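Long-range contacts in alpha,alpha-trehalose-phosphate synthase (UDP-forming) (Burkholderia xenovorans, PDB 5V0T), which belongs to glycosyltransferase family 20 and has the two-domain GT-B fold, here with UDP and G6P bound: residues A[12-17]-A[135-140]; A[91-96]-A[103-108]; A[241-246]-A[448-453]. One frame throughout, in Å; residues are numbered along the deposited sequence.

Interaction 1. Residues A[12-17]-A[135-140]; sequences LIIVSN and VIWVHD. With G6P (6-O-phosphono-alpha-D-glucopyranose), chain J.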
loop_
_atom_site.group_PDB
_atom_site.type_symbol
_atom_site.label_atom_id
_atom_site.label_comp_id
_atom_site.label_asym_id
_atom_site.label_seq_id
_atom_site.Cartn_x
_atom_site.Cartn_y
_atom_site.Cartn_z
ATOM N N LEU A 12 -21.882 3.692 6.776
ATOM C CA LEU A 12 -20.440 3.556 6.928
ATOM C C LEU A 12 -19.760 4.876 6.584
ATOM O O LEU A 12 -19.926 5.397 5.477
ATOM C CB LEU A 12 -19.915 2.429 6.040
ATOM C CG LEU A 12 -18.383 2.336 5.927
ATOM C CD1 LEU A 12 -17.762 2.132 7.313
ATOM C CD2 LEU A 12 -17.989 1.231 4.959
ATOM N N ILE A 13 -19.023 5.426 7.540
ATOM C CA ILE A 13 -18.208 6.618 7.337
ATOM C C ILE A 13 -16.763 6.164 7.227
ATOM O O ILE A 13 -16.178 5.703 8.209
ATOM C CB ILE A 13 -18.360 7.618 8.488
ATOM C CG1 ILE A 13 -19.835 7.846 8.857
ATOM C CG2 ILE A 13 -17.604 8.891 8.148
ATOM C CD1 ILE A 13 -20.650 8.619 7.844
ATOM N N ILE A 14 -16.174 6.307 6.048
ATOM C CA ILE A 14 -14.744 6.088 5.856
ATOM C C ILE A 14 -14.005 7.396 6.111
ATOM O O ILE A 14 -14.403 8.455 5.608
ATOM C CB ILE A 14 -14.453 5.575 4.437
ATOM C CG1 ILE A 14 -15.037 4.173 4.238
ATOM C CG2 ILE A 14 -12.949 5.602 4.175
ATOM C CD1 ILE A 14 -14.294 3.086 4.977
ATOM N N VAL A 15 -12.920 7.324 6.884
ATOM C CA VAL A 15 -12.044 8.461 7.157
ATOM C C VAL A 15 -10.619 8.076 6.765
ATOM O O VAL A 15 -10.085 7.083 7.267
ATOM C CB VAL A 15 -12.088 8.872 8.638
ATOM C CG1 VAL A 15 -11.177 10.085 8.885
ATOM C CG2 VAL A 15 -13.525 9.147 9.096
ATOM N N SER A 16 -9.997 8.869 5.892
ATOM C CA SER A 16 -8.597 8.660 5.527
ATOM C C SER A 16 -8.009 10.005 5.155
ATOM O O SER A 16 -8.731 10.974 4.929
ATOM C CB SER A 16 -8.447 7.683 4.351
ATOM O OG SER A 16 -9.106 8.221 3.202
ATOM N N ASN A 17 -6.686 10.070 5.083
ATOM C CA ASN A 17 -6.082 11.296 4.583
ATOM C C ASN A 17 -6.311 11.419 3.082
ATOM O O ASN A 17 -6.961 12.360 2.610
ATOM C CB ASN A 17 -4.583 11.331 4.889
ATOM C CG ASN A 17 -3.973 12.674 4.539
ATOM O OD1 ASN A 17 -4.354 13.700 5.102
ATOM N ND2 ASN A 17 -3.051 12.681 3.583
ATOM N N VAL A 135 -21.337 4.255 11.586
ATOM C CA VAL A 135 -20.184 3.449 11.978
ATOM C C VAL A 135 -18.955 4.062 11.314
ATOM O O VAL A 135 -18.928 4.239 10.090
ATOM C CB VAL A 135 -20.346 1.974 11.576
ATOM C CG1 VAL A 135 -19.098 1.198 11.951
ATOM C CG2 VAL A 135 -21.555 1.366 12.251
ATOM N N ILE A 136 -17.953 4.406 12.119
ATOM C CA ILE A 136 -16.799 5.179 11.666
ATOM C C ILE A 136 -15.599 4.256 11.516
ATOM O O ILE A 136 -15.207 3.566 12.469
ATOM C CB ILE A 136 -16.483 6.332 12.638
ATOM C CG1 ILE A 136 -17.692 7.256 12.791
ATOM C CG2 ILE A 136 -15.255 7.104 12.161
ATOM C CD1 ILE A 136 -17.541 8.277 13.903
ATOM N N TRP A 137 -14.994 4.264 10.327
ATOM C CA TRP A 137 -13.841 3.418 10.030
ATOM C C TRP A 137 -12.703 4.305 9.540
ATOM O O TRP A 137 -12.746 4.822 8.416
ATOM C CB TRP A 137 -14.201 2.348 8.995
ATOM C CG TRP A 137 -13.111 1.306 8.789
ATOM C CD1 TRP A 137 -11.908 1.227 9.443
ATOM C CD2 TRP A 137 -13.145 0.195 7.883
ATOM N NE1 TRP A 137 -11.185 0.152 8.980
ATOM C CE2 TRP A 137 -11.919 -0.497 8.022
ATOM C CE3 TRP A 137 -14.083 -0.272 6.954
ATOM C CZ2 TRP A 137 -11.622 -1.639 7.292
ATOM C CZ3 TRP A 137 -13.781 -1.403 6.212
ATOM C CH2 TRP A 137 -12.559 -2.074 6.386
ATOM N N VAL A 138 -11.697 4.487 10.387
ATOM C CA VAL A 138 -10.538 5.337 10.113
ATOM C C VAL A 138 -9.430 4.498 9.497
ATOM O O VAL A 138 -9.162 3.381 9.964
ATOM C CB VAL A 138 -10.064 6.010 11.414
ATOM C CG1 VAL A 138 -8.912 6.919 11.150
ATOM C CG2 VAL A 138 -11.228 6.755 12.052
ATOM N N HIS A 139 -8.757 5.041 8.472
ATOM C CA HIS A 139 -7.715 4.325 7.735
ATOM C C HIS A 139 -6.368 5.040 7.804
ATOM O O HIS A 139 -6.247 6.189 7.363
ATOM C CB HIS A 139 -8.125 4.127 6.272
ATOM C CG HIS A 139 -9.246 3.146 6.111
ATOM N ND1 HIS A 139 -9.048 1.855 5.670
ATOM C CD2 HIS A 139 -10.567 3.245 6.401
ATOM C CE1 HIS A 139 -10.200 1.208 5.668
ATOM N NE2 HIS A 139 -11.138 2.029 6.108
ATOM N N ASP A 140 -5.370 4.344 8.365
ATOM C CA ASP A 140 -3.927 4.503 8.137
ATOM C C ASP A 140 -3.229 5.492 9.063
ATOM O O ASP A 140 -3.858 6.169 9.880
ATOM C CB ASP A 140 -3.612 4.866 6.676
ATOM C CG ASP A 140 -2.478 4.009 6.114
ATOM O OD1 ASP A 140 -2.019 3.123 6.865
ATOM O OD2 ASP A 140 -2.053 4.193 4.950
HETATM C C1 G6P J . 0.225 4.144 0.772
HETATM C C2 G6P J . -0.393 4.599 2.083
HETATM C C3 G6P J . -1.651 5.430 1.821
HETATM C C4 G6P J . -1.300 6.588 0.882
HETATM C C5 G6P J . -0.657 6.037 -0.392
HETATM C C6 G6P J . -0.341 7.172 -1.367
HETATM O O1 G6P J . -0.734 3.317 0.125
HETATM O O2 G6P J . -0.687 3.450 2.898
HETATM O O3 G6P J . -2.107 5.949 3.082
HETATM O O4 G6P J . -2.497 7.308 0.524
HETATM O O5 G6P J . 0.517 5.279 -0.059
HETATM O O6 G6P J . 0.487 8.156 -0.723
HETATM P P G6P J . -0.012 9.686 -0.645
HETATM O O1P G6P J . 0.105 10.238 -2.043
HETATM O O2P G6P J . 0.903 10.316 0.368
HETATM O O3P G6P J . -1.450 9.603 -0.187
HETATM O O HOH W 1 -4.802 8.014 5.898
#
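Residues 12-16 and 135-139 pair as neighbouring parallel strands in the sheet of the N-terminal Rossmann-like domain, a fully buried contact that brings the C-terminal end of the second strand to bound G6P. The backbone bonds alternate as expected for parallel pairing. Ile13 gives its N to Val135 O at 2.8 Å and receives Trp137 N on its own O, after which Val15 repeats the pattern with Trp137 O and with His139 N. Beyond the last of these a water carries the link on, accepting from Asn17 N and donating to His139 O (2.8 Å).

Leu12, Ile14, Trp137 and His139 project from one face of the sheet. Leu12 CD1 meets the edge of the indole and lies 3.9 Å from Trp137 CB. The Ile14 side chain runs alongside Trp137; with CG1 anti to the carbonyl carbon (chi1 -67°), it carries its terminal CD1 to the place where the two rings meet, touching both, 3.9 Å from Trp137 CE3 and 3.5 Å from His139 NE2. That same NE2 sits over the centre of one face of the indole, while ND1 is hydrogen-bonded to His164. On the opposite face of the sheet, which carries Ile13, Val15, Ile136 and Val138, the side-chain contacts between the strands are aliphatic, with Val15 CG2 4.1 Å from Ile136 CG2. Helix 31-43 covers Ile14 and His139, and Phe461 of helix 454-466 stacks on Trp137.

Just past the strand, which brings it to the pocket, Asp140 accepts from both O2 and O3 of G6P on OD2, at 2.6 Å from OD2 in each case. The two carboxylate oxygens thus divide their roles: OD2 takes two G6P hydroxyls, while the bond from His164 N to OD1 probably fixes the rotation of the carboxylate.

Interaction 2. Residues A[91-96]-A[103-108]; sequences NATLWP and DLLQYD. With FMT (formic acid), chain U.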
loop_
_atom_site.group_PDB
_atom_site.type_symbol
_atom_site.label_atom_id
_atom_site.label_comp_id
_atom_site.label_asym_id
_atom_site.label_seq_id
_atom_site.Cartn_x
_atom_site.Cartn_y
_atom_site.Cartn_z
ATOM N N ASN A 91 4.887 11.544 7.248
ATOM C CA ASN A 91 5.763 10.972 6.231
ATOM C C ASN A 91 7.249 11.124 6.506
ATOM O O ASN A 91 8.049 10.468 5.832
ATOM C CB ASN A 91 5.392 11.556 4.872
ATOM C CG ASN A 91 4.071 10.997 4.389
ATOM O OD1 ASN A 91 3.715 9.897 4.773
ATOM N ND2 ASN A 91 3.338 11.746 3.583
ATOM N N ALA A 92 7.656 11.955 7.473
ATOM C CA ALA A 92 9.065 12.012 7.836
ATOM C C ALA A 92 9.375 11.232 9.104
ATOM O O ALA A 92 10.544 10.915 9.353
ATOM C CB ALA A 92 9.535 13.467 8.005
ATOM N N THR A 93 8.359 10.889 9.893
ATOM C CA THR A 93 8.561 10.070 11.078
ATOM C C THR A 93 7.914 8.700 10.927
ATOM O O THR A 93 8.618 7.683 10.962
ATOM C CB THR A 93 8.017 10.773 12.329
ATOM O OG1 THR A 93 8.710 12.012 12.513
ATOM C CG2 THR A 93 8.204 9.885 13.562
ATOM N N LEU A 94 6.586 8.652 10.764
ATOM C CA LEU A 94 5.865 7.382 10.836
ATOM C C LEU A 94 6.184 6.494 9.644
ATOM O O LEU A 94 6.473 5.301 9.812
ATOM C CB LEU A 94 4.353 7.619 10.922
ATOM C CG LEU A 94 3.861 8.243 12.236
ATOM C CD1 LEU A 94 2.323 8.427 12.265
ATOM C CD2 LEU A 94 4.355 7.434 13.433
ATOM N N TRP A 95 6.086 7.041 8.426
ATOM C CA TRP A 95 6.320 6.209 7.243
ATOM C C TRP A 95 7.693 5.554 7.267
ATOM O O TRP A 95 7.759 4.320 7.123
ATOM C CB TRP A 95 6.121 7.019 5.957
ATOM C CG TRP A 95 6.369 6.176 4.719
ATOM C CD1 TRP A 95 7.551 6.013 4.067
ATOM C CD2 TRP A 95 5.405 5.380 4.015
ATOM N NE1 TRP A 95 7.390 5.155 2.995
ATOM C CE2 TRP A 95 6.078 4.766 2.935
ATOM C CE3 TRP A 95 4.028 5.149 4.175
ATOM C CZ2 TRP A 95 5.427 3.919 2.022
ATOM C CZ3 TRP A 95 3.376 4.311 3.260
ATOM C CH2 TRP A 95 4.081 3.701 2.207
ATOM N N PRO A 96 8.808 6.277 7.464
ATOM C CA PRO A 96 10.103 5.574 7.505
ATOM C C PRO A 96 10.215 4.608 8.672
ATOM O O PRO A 96 10.750 3.507 8.499
ATOM C CB PRO A 96 11.131 6.711 7.586
ATOM C CG PRO A 96 10.362 7.908 8.037
ATOM C CD PRO A 96 8.977 7.741 7.518
ATOM N N ASP A 103 16.916 4.937 9.923
ATOM C CA ASP A 103 17.958 5.818 9.407
ATOM C C ASP A 103 17.383 7.034 8.690
ATOM O O ASP A 103 18.044 8.074 8.621
ATOM C CB ASP A 103 18.866 5.052 8.451
ATOM C CG ASP A 103 18.110 4.500 7.246
ATOM O OD1 ASP A 103 17.205 3.652 7.433
ATOM O OD2 ASP A 103 18.432 4.909 6.113
ATOM N N LEU A 104 16.196 6.910 8.101
ATOM C CA LEU A 104 15.555 8.024 7.411
ATOM C C LEU A 104 14.577 8.772 8.300
ATOM O O LEU A 104 14.147 9.874 7.943
ATOM C CB LEU A 104 14.823 7.524 6.160
ATOM C CG LEU A 104 15.669 6.841 5.073
ATOM C CD1 LEU A 104 14.773 6.304 3.941
ATOM C CD2 LEU A 104 16.756 7.770 4.516
ATOM N N LEU A 105 14.226 8.203 9.443
ATOM C CA LEU A 105 13.345 8.878 10.386
ATOM C C LEU A 105 13.902 10.248 10.771
ATOM O O LEU A 105 15.080 10.393 11.119
ATOM C CB LEU A 105 13.164 7.999 11.625
ATOM C CG LEU A 105 12.078 8.318 12.652
ATOM C CD1 LEU A 105 11.859 7.111 13.525
ATOM C CD2 LEU A 105 12.473 9.502 13.519
ATOM N N GLN A 106 13.062 11.262 10.662
ATOM C CA GLN A 106 13.312 12.543 11.294
ATOM C C GLN A 106 12.185 12.795 12.282
ATOM O O GLN A 106 11.060 12.321 12.095
ATOM C CB GLN A 106 13.395 13.665 10.272
ATOM C CG GLN A 106 14.628 13.580 9.392
ATOM C CD GLN A 106 14.554 14.525 8.212
ATOM O OE1 GLN A 106 13.519 15.146 7.964
ATOM N NE2 GLN A 106 15.653 14.639 7.475
ATOM N N TYR A 107 12.496 13.508 13.357
ATOM C CA TYR A 107 11.493 13.788 14.370
ATOM C C TYR A 107 11.590 15.254 14.744
ATOM O O TYR A 107 12.691 15.759 14.968
ATOM C CB TYR A 107 11.686 12.920 15.618
ATOM C CG TYR A 107 10.735 13.290 16.731
ATOM C CD1 TYR A 107 9.373 13.067 16.598
ATOM C CD2 TYR A 107 11.195 13.874 17.913
ATOM C CE1 TYR A 107 8.490 13.392 17.602
ATOM C CE2 TYR A 107 10.311 14.213 18.935
ATOM C CZ TYR A 107 8.962 13.961 18.765
ATOM O OH TYR A 107 8.064 14.277 19.743
ATOM N N ASP A 108 10.445 15.929 14.803
ATOM C CA ASP A 108 10.394 17.304 15.287
ATOM C C ASP A 108 9.182 17.427 16.200
ATOM O O ASP A 108 8.054 17.153 15.781
ATOM C CB ASP A 108 10.333 18.301 14.119
ATOM C CG ASP A 108 10.235 19.752 14.581
ATOM O OD1 ASP A 108 9.367 20.070 15.402
ATOM O OD2 ASP A 108 11.026 20.592 14.117
HETATM C C FMT U . 15.630 13.493 14.215
HETATM O O1 FMT U . 15.328 14.401 13.427
HETATM O O2 FMT U . 16.780 13.065 14.401
HETATM O O HOH W 2 12.276 11.203 6.480
HETATM O O HOH W 3 8.304 14.714 13.276
#
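The loop 103-108 that leads into helix 109-126 folds back along the last turns of helix 79-98, meeting it through Ala92, Thr93 and Pro96 where the helix widens into a pi-type turn and kinks. Pro96 has no N-H to offer the preceding turn, and Ala92 O instead accepts Gln106 N from the loop (2.9 Å, 172° at the hydrogen), the donor tilted from the carbonyl plane. A water that donates to Leu104 O also reaches Ala92 O, but only weakly.

One residue on, the Thr93 hydroxyl lies beside its own backbone N, with OG1 anti to the carbonyl carbon (chi1 -61°). It faces Gln106 O as a donor, although the modelled separation is too short for its exact value to be trusted. Leu105 CG packs against the carbonyl oxygen of Thr93 (3.9 Å to Thr93 O), and the one apolar side-chain contact is Pro96 CB to Leu104 CB at 4.0 Å. Trp95, on the same turn, lines the G6P pocket and makes a cation-pi contact with Arg315. A second water joins helix to loop by donating to Thr93 OG1 at 2.8 Å and accepting from Asp108 N at 2.9 Å.

Interaction 3. Residues A[241-246]-A[448-453]; sequences VYPDEI and QLRENN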
loop_
_atom_site.group_PDB
_atom_site.type_symbol
_atom_site.label_atom_id
_atom_site.label_comp_id
_atom_site.label_asym_id
_atom_site.label_seq_id
_atom_site.Cartn_x
_atom_site.Cartn_y
_atom_site.Cartn_z
ATOM N N VAL A 241 -8.417 -7.644 -3.492
ATOM C CA VAL A 241 -8.797 -6.999 -4.733
ATOM C C VAL A 241 -10.064 -7.683 -5.248
ATOM O O VAL A 241 -10.616 -8.574 -4.603
ATOM C CB VAL A 241 -7.663 -7.059 -5.783
ATOM C CG1 VAL A 241 -6.377 -6.469 -5.227
ATOM C CG2 VAL A 241 -7.416 -8.515 -6.214
ATOM N N TYR A 242 -10.538 -7.242 -6.411
ATOM C CA TYR A 242 -11.561 -7.976 -7.146
ATOM C C TYR A 242 -10.864 -8.687 -8.299
ATOM O O TYR A 242 -10.723 -8.110 -9.385
ATOM C CB TYR A 242 -12.658 -7.061 -7.690
ATOM C CG TYR A 242 -13.586 -6.474 -6.662
ATOM C CD1 TYR A 242 -14.378 -7.292 -5.861
ATOM C CD2 TYR A 242 -13.688 -5.097 -6.504
ATOM C CE1 TYR A 242 -15.245 -6.751 -4.925
ATOM C CE2 TYR A 242 -14.547 -4.544 -5.567
ATOM C CZ TYR A 242 -15.326 -5.376 -4.785
ATOM O OH TYR A 242 -16.167 -4.829 -3.854
ATOM N N PRO A 243 -10.395 -9.920 -8.102
ATOM C CA PRO A 243 -9.496 -10.513 -9.109
ATOM C C PRO A 243 -10.155 -10.758 -10.459
ATOM O O PRO A 243 -9.517 -10.544 -11.496
ATOM C CB PRO A 243 -9.044 -11.820 -8.440
ATOM C CG PRO A 243 -10.120 -12.130 -7.436
ATOM C CD PRO A 243 -10.585 -10.793 -6.932
ATOM N N ASP A 244 -11.411 -11.199 -10.490
ATOM C CA ASP A 244 -12.047 -11.462 -11.784
ATOM C C ASP A 244 -12.399 -10.162 -12.499
ATOM O O ASP A 244 -12.414 -10.116 -13.737
ATOM C CB ASP A 244 -13.263 -12.364 -11.588
ATOM C CG ASP A 244 -12.861 -13.778 -11.166
ATOM O OD1 ASP A 244 -11.874 -14.321 -11.722
ATOM O OD2 ASP A 244 -13.500 -14.338 -10.261
ATOM N N GLU A 245 -12.615 -9.087 -11.735
ATOM C CA GLU A 245 -12.804 -7.763 -12.317
ATOM C C GLU A 245 -11.516 -7.257 -12.961
ATOM O O GLU A 245 -11.547 -6.663 -14.045
ATOM C CB GLU A 245 -13.300 -6.807 -11.230
ATOM C CG GLU A 245 -13.637 -5.386 -11.665
ATOM C CD GLU A 245 -14.506 -4.651 -10.632
ATOM O OE1 GLU A 245 -15.205 -5.323 -9.842
ATOM O OE2 GLU A 245 -14.493 -3.400 -10.604
ATOM N N ILE A 246 -10.372 -7.499 -12.320
ATOM C CA ILE A 246 -9.097 -7.086 -12.898
ATOM C C ILE A 246 -8.797 -7.894 -14.152
ATOM O O ILE A 246 -8.238 -7.373 -15.124
ATOM C CB ILE A 246 -7.969 -7.222 -11.860
ATOM C CG1 ILE A 246 -8.144 -6.208 -10.721
ATOM C CG2 ILE A 246 -6.597 -7.082 -12.516
ATOM C CD1 ILE A 246 -7.383 -6.622 -9.478
ATOM N N GLN A 448 -7.045 -18.179 -3.970
ATOM C CA GLN A 448 -6.813 -17.385 -2.765
ATOM C C GLN A 448 -7.401 -15.988 -2.913
ATOM O O GLN A 448 -8.132 -15.510 -2.038
ATOM C CB GLN A 448 -5.311 -17.311 -2.473
ATOM C CG GLN A 448 -4.938 -16.837 -1.067
ATOM C CD GLN A 448 -5.286 -15.373 -0.791
ATOM O OE1 GLN A 448 -5.087 -14.501 -1.646
ATOM N NE2 GLN A 448 -5.810 -15.099 0.410
ATOM N N LEU A 449 -7.076 -15.312 -4.017
ATOM C CA LEU A 449 -7.551 -13.952 -4.244
ATOM C C LEU A 449 -9.070 -13.886 -4.335
ATOM O O LEU A 449 -9.668 -12.895 -3.907
ATOM C CB LEU A 449 -6.930 -13.394 -5.524
ATOM C CG LEU A 449 -5.412 -13.275 -5.521
ATOM C CD1 LEU A 449 -4.902 -12.972 -6.914
ATOM C CD2 LEU A 449 -4.982 -12.198 -4.536
ATOM N N ARG A 450 -9.708 -14.918 -4.903
ATOM C CA ARG A 450 -11.166 -14.924 -5.022
ATOM C C ARG A 450 -11.841 -15.126 -3.676
ATOM O O ARG A 450 -12.839 -14.464 -3.372
ATOM C CB ARG A 450 -11.622 -16.021 -5.983
ATOM C CG ARG A 450 -11.549 -15.632 -7.424
ATOM C CD ARG A 450 -12.227 -16.651 -8.303
ATOM N NE ARG A 450 -11.766 -16.480 -9.670
ATOM C CZ ARG A 450 -10.896 -17.288 -10.251
ATOM N NH1 ARG A 450 -10.432 -18.336 -9.584
ATOM N NH2 ARG A 450 -10.511 -17.062 -11.498
ATOM N N GLU A 451 -11.332 -16.057 -2.869
ATOM C CA GLU A 451 -11.963 -16.329 -1.585
ATOM C C GLU A 451 -11.711 -15.213 -0.587
ATOM O O GLU A 451 -12.468 -15.072 0.377
ATOM C CB GLU A 451 -11.466 -17.662 -1.017
ATOM C CG GLU A 451 -11.788 -18.869 -1.900
ATOM C CD GLU A 451 -11.424 -20.207 -1.253
ATOM O OE1 GLU A 451 -11.849 -21.253 -1.791
ATOM O OE2 GLU A 451 -10.713 -20.211 -0.219
ATOM N N ASN A 452 -10.678 -14.411 -0.805
ATOM C CA ASN A 452 -10.305 -13.368 0.138
ATOM C C ASN A 452 -10.264 -12.020 -0.567
ATOM O O ASN A 452 -9.262 -11.300 -0.515
ATOM C CB ASN A 452 -8.971 -13.727 0.790
ATOM C CG ASN A 452 -9.026 -15.092 1.481
ATOM O OD1 ASN A 452 -9.523 -15.211 2.603
ATOM N ND2 ASN A 452 -8.554 -16.130 0.793
ATOM N N ASN A 453 -11.362 -11.683 -1.233
ATOM C CA ASN A 453 -11.448 -10.487 -2.047
ATOM C C ASN A 453 -11.778 -9.287 -1.168
ATOM O O ASN A 453 -12.034 -9.413 0.032
ATOM C CB ASN A 453 -12.491 -10.681 -3.149
ATOM C CG ASN A 453 -13.881 -10.963 -2.605
ATOM O OD1 ASN A 453 -14.524 -10.086 -2.040
ATOM N ND2 ASN A 453 -14.362 -12.181 -2.803
HETATM O O HOH W 4 -8.135 -10.634 -3.298
#
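Asp244 and Arg450 cross at about a right angle, with carboxylate and guanidinium planes only 24° apart, forming a side-on salt bridge between the first turn of helix 243-252 and the last turn of helix 435-451. Arg450 NE reaches Asp244 OD2 at 2.8 Å and NH2 reaches Asp244 OD1 at 3.1 Å, each oxygen accepting on its syn lone pair and lying near the guanidinium plane; a weaker NE bond to OD1 adds to the grip. Beneath this exposed pair, the Pro243 ring lies against the end of the other helix, its CG 3.6 Å from Leu449 O and 3.9 Å from Leu449 CB.

Asn453 turns its CB toward Val241 O, 3.2 Å away. Its CG stands between the backbone N and the carbonyl carbon (chi1 60°), which lets ND2 bond back to Arg450 O at 2.8 Å while OD1 caps Val456 N at the start of helix 454-466. A water accepts from Val241 N and lies 2.8 Å from Leu449 O.

Helix 380-388 packs against Pro243 and Leu449, the Tyr242 hydroxyl bonds to Ser455 and to Asp38 O of helix 31-43, and Val241 pairs through its backbone with Val454.

How the interactions relate
Interactions 1 and 2 belong to the N-terminal domain, and 91-96 with 103-108 falls within the chain excursion between strands 12-16 and 135-139; their centres are 24 Å apart. Interaction 3 comes later, with its centre 23 Å from that of interaction 1 and 34 Å from that of interaction 2. It lies where the chain passes between the two Rossmann-like domains: outward after strand 230-236 and back into helix 454-466, which packs on the strands of interaction 1. Asp140 and Trp95 bring interactions 1 and 2 to a common G6P pocket, whereas interaction 3 lies at the domain crossing, with the side chain of Val241 about 7 Å from bound UDP.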